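Local structure of LbaCas13a H328A (C2c2) (Lachnospiraceae bacterium NK4A179, 5WLH) at residues Y38-Y44 with R937-G943. The protein binds a CRISPR RNA as the Cas13a effector and, guided by it, probably cleaves target RNA, with a preference for cutting at adenines. Sequence-based numbering, arbitrary orientation.
Sequences YNDPSRY and RRASETG
Arg937 forms a salt bridge with Asp40: NH1 lies 2.7 Å from OD1 and NH2 3.1 Å from OD2. Glu941 joins this network. Glu941 OE1 is 3.6 Å from Arg937 NH1, and Glu941 OE2 lies 2.5 Å from Asp40 OD1. The p rotamer of Glu941 also brings OE1 to the backbone of Ser42, whose N donates to it at 3.0 Å. Arg938 NH1 donates to Tyr38 OH at 3.2 Å; its guanidinium also pairs with Asp934 and Glu490. The Tyr38 ring receives Thr942 CG2 over one face, a CH-pi contact 3.6 Å from the centroid. Pro41 follows a cis peptide. The extended chain then passes the helix end, with CA atoms of Tyr44 and Glu941 4.2 Å apart. Tyr44 CA contacts Glu941 O at 3.3 Å, and Tyr44 CE1 lies 3.5 Å from Gly943 CA. Gly943, at positive phi, closes helix 915-941 in a Schellman motif, against which the loop after the N-terminal beta hairpin packs.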
ATOM      1  N   TYR A  38      -6.598 -16.247  19.550  1.00 22.24           N
ATOM      2  CA  TYR A  38      -7.315 -17.346  18.927  1.00 24.10           C
ATOM      3  C   TYR A  38      -6.448 -18.064  17.918  1.00 24.16           C
ATOM      4  O   TYR A  38      -5.610 -17.467  17.235  1.00 25.75           O
ATOM      5  CB  TYR A  38      -8.617 -16.887  18.269  1.00 20.97           C
ATOM      6  CG  TYR A  38      -8.499 -15.928  17.089  1.00 20.14           C
ATOM      7  CD1 TYR A  38      -8.264 -14.581  17.282  1.00 22.18           C
ATOM      8  CD2 TYR A  38      -8.707 -16.383  15.785  1.00 22.24           C
ATOM      9  CE1 TYR A  38      -8.207 -13.698  16.195  1.00 22.53           C
ATOM     10  CE2 TYR A  38      -8.666 -15.517  14.701  1.00 21.50           C
ATOM     11  CZ  TYR A  38      -8.408 -14.177  14.916  1.00 22.93           C
ATOM     12  OH  TYR A  38      -8.360 -13.313  13.838  1.00 22.69           O
ATOM     13  N   ASN A  39      -6.663 -19.368  17.847  1.00 22.42           N
ATOM     14  CA  ASN A  39      -5.961 -20.222  16.905  1.00 31.00           C
ATOM     15  C   ASN A  39      -6.650 -20.179  15.554  1.00 33.63           C
ATOM     16  O   ASN A  39      -7.881 -20.173  15.469  1.00 34.76           O
ATOM     17  CB  ASN A  39      -5.908 -21.649  17.443  1.00 37.13           C
ATOM     18  CG  ASN A  39      -5.486 -21.691  18.905  1.00 50.55           C
ATOM     19  OD1 ASN A  39      -4.321 -21.433  19.227  1.00 56.15           O
ATOM     20  ND2 ASN A  39      -6.437 -21.984  19.802  1.00 52.70           N
ATOM     21  N   ASP A  40      -5.848 -20.122  14.492  1.00 27.07           N
ATOM     22  CA  ASP A  40      -6.394 -19.926  13.163  1.00 25.82           C
ATOM     23  C   ASP A  40      -5.612 -20.757  12.155  1.00 30.78           C
ATOM     24  O   ASP A  40      -4.375 -20.695  12.150  1.00 30.93           O
ATOM     25  CB  ASP A  40      -6.331 -18.447  12.795  1.00 24.31           C
ATOM     26  CG  ASP A  40      -7.058 -18.142  11.502  1.00 30.95           C
ATOM     27  OD1 ASP A  40      -8.245 -18.505  11.397  1.00 29.34           O
ATOM     28  OD2 ASP A  40      -6.444 -17.544  10.590  1.00 28.39           O
ATOM     29  N   PRO A  41      -6.280 -21.540  11.295  1.00 33.17           N
ATOM     30  CA  PRO A  41      -7.724 -21.770  11.268  1.00 32.16           C
ATOM     31  C   PRO A  41      -8.168 -22.761  12.345  1.00 31.59           C
ATOM     32  O   PRO A  41      -7.438 -23.692  12.698  1.00 30.17           O
ATOM     33  CB  PRO A  41      -7.956 -22.349   9.872  1.00 35.85           C
ATOM     34  CG  PRO A  41      -6.696 -23.083   9.571  1.00 38.37           C
ATOM     35  CD  PRO A  41      -5.580 -22.342  10.269  1.00 36.53           C
ATOM     36  N   SER A  42      -9.366 -22.550  12.874  1.00 26.72           N
ATOM     37  CA  SER A  42      -9.920 -23.448  13.869  1.00 25.38           C
ATOM     38  C   SER A  42     -11.430 -23.447  13.713  1.00 31.44           C
ATOM     39  O   SER A  42     -11.987 -22.720  12.889  1.00 34.09           O
ATOM     40  CB  SER A  42      -9.513 -23.030  15.280  1.00 33.12           C
ATOM     41  OG  SER A  42      -9.805 -24.051  16.203  1.00 43.97           O
ATOM     42  N   ARG A  43     -12.087 -24.302  14.485  1.00 37.05           N
ATOM     43  CA  ARG A  43     -13.539 -24.366  14.502  1.00 43.19           C
ATOM     44  C   ARG A  43     -14.052 -23.576  15.699  1.00 36.21           C
ATOM     45  O   ARG A  43     -13.350 -23.410  16.699  1.00 29.73           O
ATOM     46  CB  ARG A  43     -14.025 -25.820  14.561  1.00 49.46           C
ATOM     47  CG  ARG A  43     -14.517 -26.362  13.217  1.00 58.17           C
ATOM     48  CD  ARG A  43     -14.509 -27.893  13.139  1.00 66.09           C
ATOM     49  NE  ARG A  43     -13.163 -28.458  13.193  1.00 74.44           N
ATOM     50  CZ  ARG A  43     -12.888 -29.757  13.091  1.00 79.56           C
ATOM     51  NH1 ARG A  43     -13.870 -30.633  12.919  1.00 80.68           N
ATOM     52  NH2 ARG A  43     -11.630 -30.179  13.156  1.00 80.06           N
ATOM     53  N   TYR A  44     -15.270 -23.051  15.578  1.00 29.96           N
ATOM     54  CA  TYR A  44     -15.904 -22.413  16.721  1.00 23.82           C
ATOM     55  C   TYR A  44     -15.974 -23.399  17.882  1.00 22.90           C
ATOM     56  O   TYR A  44     -16.391 -24.547  17.703  1.00 26.06           O
ATOM     57  CB  TYR A  44     -17.309 -21.950  16.332  1.00 24.26           C
ATOM     58  CG  TYR A  44     -18.146 -21.409  17.450  1.00 22.67           C
ATOM     59  CD1 TYR A  44     -17.724 -20.324  18.197  1.00 24.25           C
ATOM     60  CD2 TYR A  44     -19.398 -21.955  17.728  1.00 24.69           C
ATOM     61  CE1 TYR A  44     -18.505 -19.808  19.213  1.00 25.88           C
ATOM     62  CE2 TYR A  44     -20.195 -21.441  18.726  1.00 26.49           C
ATOM     63  CZ  TYR A  44     -19.748 -20.377  19.469  1.00 26.11           C
ATOM     64  OH  TYR A  44     -20.527 -19.868  20.467  1.00 25.26           O
ATOM     65  N   ARG A 937     -14.865 -15.374   8.288  1.00 23.37           N
ATOM     66  CA  ARG A 937     -14.396 -16.686   8.718  1.00 21.71           C
ATOM     67  C   ARG A 937     -13.811 -16.618  10.123  1.00 21.13           C
ATOM     68  O   ARG A 937     -14.127 -17.447  10.986  1.00 22.18           O
ATOM     69  CB  ARG A 937     -13.348 -17.197   7.730  1.00 21.90           C
ATOM     70  CG  ARG A 937     -12.760 -18.551   8.060  1.00 22.12           C
ATOM     71  CD  ARG A 937     -11.626 -18.874   7.069  1.00 21.38           C
ATOM     72  NE  ARG A 937     -10.445 -18.031   7.253  1.00 21.62           N
ATOM     73  CZ  ARG A 937      -9.565 -18.156   8.242  1.00 23.60           C
ATOM     74  NH1 ARG A 937      -9.719 -19.099   9.168  1.00 27.72           N
ATOM     75  NH2 ARG A 937      -8.531 -17.326   8.318  1.00 24.68           N
ATOM     76  N   ARG A 938     -12.943 -15.632  10.366  1.00 19.26           N
ATOM     77  CA  ARG A 938     -12.286 -15.520  11.660  1.00 18.05           C
ATOM     78  C   ARG A 938     -13.237 -14.997  12.729  1.00 23.16           C
ATOM     79  O   ARG A 938     -13.196 -15.462  13.872  1.00 20.93           O
ATOM     80  CB  ARG A 938     -11.032 -14.643  11.534  1.00 19.00           C
ATOM     81  CG  ARG A 938      -9.894 -15.350  10.772  1.00 20.98           C
ATOM     82  CD  ARG A 938      -8.626 -14.489  10.695  1.00 20.76           C
ATOM     83  NE  ARG A 938      -8.737 -13.470   9.644  1.00 22.68           N
ATOM     84  CZ  ARG A 938      -8.980 -12.184   9.879  1.00 24.10           C
ATOM     85  NH1 ARG A 938      -9.147 -11.758  11.119  1.00 20.46           N
ATOM     86  NH2 ARG A 938      -9.064 -11.320   8.870  1.00 23.21           N
ATOM     87  N   ALA A 939     -14.126 -14.062  12.370  1.00 20.31           N
ATOM     88  CA  ALA A 939     -15.174 -13.663  13.306  1.00 21.73           C
ATOM     89  C   ALA A 939     -16.019 -14.870  13.696  1.00 21.13           C
ATOM     90  O   ALA A 939     -16.322 -15.072  14.877  1.00 24.33           O
ATOM     91  CB  ALA A 939     -16.055 -12.572  12.694  1.00 22.61           C
ATOM     92  N   SER A 940     -16.357 -15.706  12.717  1.00 21.18           N
ATOM     93  CA  SER A 940     -17.212 -16.860  12.983  1.00 23.16           C
ATOM     94  C   SER A 940     -16.526 -17.844  13.922  1.00 27.75           C
ATOM     95  O   SER A 940     -17.118 -18.276  14.920  1.00 26.06           O
ATOM     96  CB  SER A 940     -17.616 -17.526  11.666  1.00 28.81           C
ATOM     97  OG  SER A 940     -18.289 -18.763  11.876  1.00 36.74           O
ATOM     98  N   GLU A 941     -15.254 -18.158  13.661  1.00 20.68           N
ATOM     99  CA  GLU A 941     -14.578 -19.194  14.441  1.00 20.45           C
ATOM    100  C   GLU A 941     -14.330 -18.750  15.873  1.00 23.12           C
ATOM    101  O   GLU A 941     -14.257 -19.598  16.764  1.00 25.15           O
ATOM    102  CB  GLU A 941     -13.264 -19.616  13.777  1.00 24.51           C
ATOM    103  CG  GLU A 941     -12.072 -18.726  14.105  1.00 20.39           C
ATOM    104  CD  GLU A 941     -10.874 -18.981  13.194  1.00 26.72           C
ATOM    105  OE1 GLU A 941     -10.858 -19.986  12.460  1.00 29.21           O
ATOM    106  OE2 GLU A 941      -9.942 -18.160  13.229  1.00 24.22           O
ATOM    107  N   THR A 942     -14.221 -17.438  16.114  1.00 20.25           N
ATOM    108  CA  THR A 942     -14.073 -16.885  17.451  1.00 20.40           C
ATOM    109  C   THR A 942     -15.391 -16.547  18.112  1.00 21.65           C
ATOM    110  O   THR A 942     -15.384 -16.026  19.229  1.00 24.84           O
ATOM    111  CB  THR A 942     -13.206 -15.625  17.429  1.00 24.73           C
ATOM    112  OG1 THR A 942     -13.854 -14.607  16.664  1.00 26.30           O
ATOM    113  CG2 THR A 942     -11.864 -15.941  16.842  1.00 20.63           C
ATOM    114  N   GLY A 943     -16.500 -16.826  17.446  1.00 22.17           N
ATOM    115  CA  GLY A 943     -17.807 -16.555  18.012  1.00 22.26           C
ATOM    116  C   GLY A 943     -18.088 -15.088  18.201  1.00 25.18           C
ATOM    117  O   GLY A 943     -18.814 -14.709  19.126  1.00 25.17           O
TER